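Long-range contact in dihydroorotase (Campylobacter jejuni subsp. jejuni, PDB 3PNU), which probably catalyses the reversible, zinc-dependent cyclization of carbamoyl aspartate to dihydroorotate, the third step of de novo UMP biosynthesis: residues C55-M60 with E87-L92. Numbering follows the deposited sequence.
Sequences CAAVIM and ENFTPL
With chi1 at 175°, the Phe89 side chain extends trans to its own backbone N and reaches forward past Ala56, in the chain direction of strand 56-59, to the methyl of Ala57, which sits at the ring edge, near its plane, with CB 3.7 Å from Phe89 CZ. The same ring passes obliquely by the Ala56 backbone. On the face with Ala57 and Phe89, Ile59 and Pro91 lie side by side and point the same way, Ile59 CG1 being 3.8 Å from Pro91 CB. Leu92, on the other face with Ala56 and Val58, has CG trans to its carbonyl carbon (chi1 -59°); its CD1 lies 4.2 Å from both Ala56 CB and Val58 CG2. Between the two strands runs a parallel ladder in which the peptides take turns as donor and acceptor. Thr90 N gives to Cys55 O and Leu92 N to Ala57 O, each at 2.7 Å. Ala57 N reaches Thr90 O in a longer, more bent bond (3.3 Å, 146°), whereas Ile59 N to Leu92 O is the straightest of the four. Helix 70-84 covers the Phe89, Pro91 and Ile59 face through Cys84, Leu81, Tyr76 and Ile80, while strand 31-35, which carries the zinc ligand His34, flanks 56-59 on its far edge. Strand 56-59, helix 70-84 and strand 90-93 thus form a beta-alpha-beta crossover of the kind from which a TIM barrel is built, here the barrel that houses the zinc site of this amidohydrolase.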
loop_
_atom_site.group_PDB
_atom_site.type_symbol
_atom_site.label_atom_id
_atom_site.label_comp_id
_atom_site.label_asym_id
_atom_site.label_seq_id
_atom_site.Cartn_x
_atom_site.Cartn_y
_atom_site.Cartn_z
ATOM N N CYS A 55 0.491 -26.793 20.419
ATOM C CA CYS A 55 1.179 -28.051 20.726
ATOM C C CYS A 55 2.287 -28.312 19.717
ATOM O O CYS A 55 3.206 -29.100 19.987
ATOM C CB CYS A 55 0.212 -29.237 20.770
ATOM S SG CYS A 55 -0.557 -29.665 19.223
ATOM N N ALA A 56 2.198 -27.643 18.561
ATOM C CA ALA A 56 3.193 -27.781 17.490
ATOM C C ALA A 56 3.058 -26.661 16.440
ATOM O O ALA A 56 2.008 -26.031 16.314
ATOM C CB ALA A 56 3.066 -29.174 16.805
ATOM N N ALA A 57 4.123 -26.431 15.681
ATOM C CA ALA A 57 4.096 -25.395 14.648
ATOM C C ALA A 57 5.093 -25.688 13.556
ATOM O O ALA A 57 6.182 -26.184 13.835
ATOM C CB ALA A 57 4.381 -24.046 15.261
ATOM N N VAL A 58 4.712 -25.425 12.302
ATOM C CA VAL A 58 5.649 -25.582 11.201
ATOM C C VAL A 58 6.576 -24.373 11.321
ATOM O O VAL A 58 6.101 -23.232 11.345
ATOM C CB VAL A 58 4.978 -25.603 9.817
ATOM C CG1 VAL A 58 6.039 -25.716 8.744
ATOM C CG2 VAL A 58 3.984 -26.753 9.701
ATOM N N ILE A 59 7.883 -24.633 11.418
ATOM C CA ILE A 59 8.903 -23.594 11.595
ATOM C C ILE A 59 9.543 -23.305 10.251
ATOM O O ILE A 59 10.197 -24.188 9.656
ATOM C CB ILE A 59 9.999 -24.059 12.585
ATOM C CG1 ILE A 59 9.360 -24.667 13.848
ATOM C CG2 ILE A 59 10.986 -22.902 12.929
ATOM C CD1 ILE A 59 8.376 -23.767 14.536
ATOM N N MET A 60 9.350 -22.089 9.743
ATOM C CA MET A 60 9.904 -21.755 8.423
ATOM C C MET A 60 11.414 -21.572 8.510
ATOM O O MET A 60 11.924 -21.125 9.542
ATOM C CB MET A 60 9.182 -20.569 7.801
ATOM C CG MET A 60 7.682 -20.849 7.560
ATOM S SD MET A 60 7.457 -22.303 6.502
ATOM C CE MET A 60 5.671 -22.412 6.422
ATOM N N GLU A 87 7.512 -25.932 28.137
ATOM C CA GLU A 87 6.260 -26.024 27.395
ATOM C C GLU A 87 6.149 -27.306 26.588
ATOM O O GLU A 87 7.149 -27.828 26.100
ATOM C CB GLU A 87 6.134 -24.833 26.440
ATOM C CG GLU A 87 6.032 -23.473 27.129
ATOM C CD GLU A 87 4.711 -23.285 27.858
ATOM O OE1 GLU A 87 4.501 -22.184 28.402
ATOM O OE2 GLU A 87 3.881 -24.226 27.870
ATOM N N ASN A 88 4.923 -27.814 26.476
ATOM C CA ASN A 88 4.643 -28.982 25.657
ATOM C C ASN A 88 4.470 -28.420 24.255
ATOM O O ASN A 88 3.429 -27.820 23.941
ATOM C CB ASN A 88 3.365 -29.682 26.101
ATOM C CG ASN A 88 2.989 -30.850 25.189
ATOM O OD1 ASN A 88 3.849 -31.431 24.515
ATOM N ND2 ASN A 88 1.700 -31.202 25.172
ATOM N N PHE A 89 5.483 -28.600 23.415
ATOM C CA PHE A 89 5.461 -28.019 22.081
ATOM C C PHE A 89 6.419 -28.698 21.119
ATOM O O PHE A 89 7.613 -28.735 21.366
ATOM C CB PHE A 89 5.828 -26.535 22.210
ATOM C CG PHE A 89 5.954 -25.830 20.908
ATOM C CD1 PHE A 89 4.827 -25.418 20.223
ATOM C CD2 PHE A 89 7.202 -25.565 20.367
ATOM C CE1 PHE A 89 4.932 -24.768 19.033
ATOM C CE2 PHE A 89 7.312 -24.911 19.163
ATOM C CZ PHE A 89 6.169 -24.515 18.494
ATOM N N THR A 90 5.892 -29.222 20.017
ATOM C CA THR A 90 6.723 -29.881 19.021
ATOM C C THR A 90 6.912 -28.997 17.774
ATOM O O THR A 90 5.970 -28.754 17.026
ATOM C CB THR A 90 6.125 -31.229 18.589
ATOM O OG1 THR A 90 5.946 -32.067 19.741
ATOM C CG2 THR A 90 7.035 -31.922 17.573
ATOM N N PRO A 91 8.139 -28.522 17.547
ATOM C CA PRO A 91 8.417 -27.705 16.380
ATOM C C PRO A 91 8.554 -28.583 15.156
ATOM O O PRO A 91 9.340 -29.522 15.176
ATOM C CB PRO A 91 9.764 -27.072 16.725
ATOM C CG PRO A 91 10.439 -28.097 17.609
ATOM C CD PRO A 91 9.348 -28.768 18.367
ATOM N N LEU A 92 7.793 -28.295 14.104
ATOM C CA LEU A 92 7.854 -29.090 12.879
ATOM C C LEU A 92 8.815 -28.389 11.930
ATOM O O LEU A 92 8.495 -27.375 11.333
ATOM C CB LEU A 92 6.462 -29.233 12.286
ATOM C CG LEU A 92 5.460 -29.897 13.230
ATOM C CD1 LEU A 92 4.040 -29.730 12.727
ATOM C CD2 LEU A 92 5.803 -31.373 13.406
#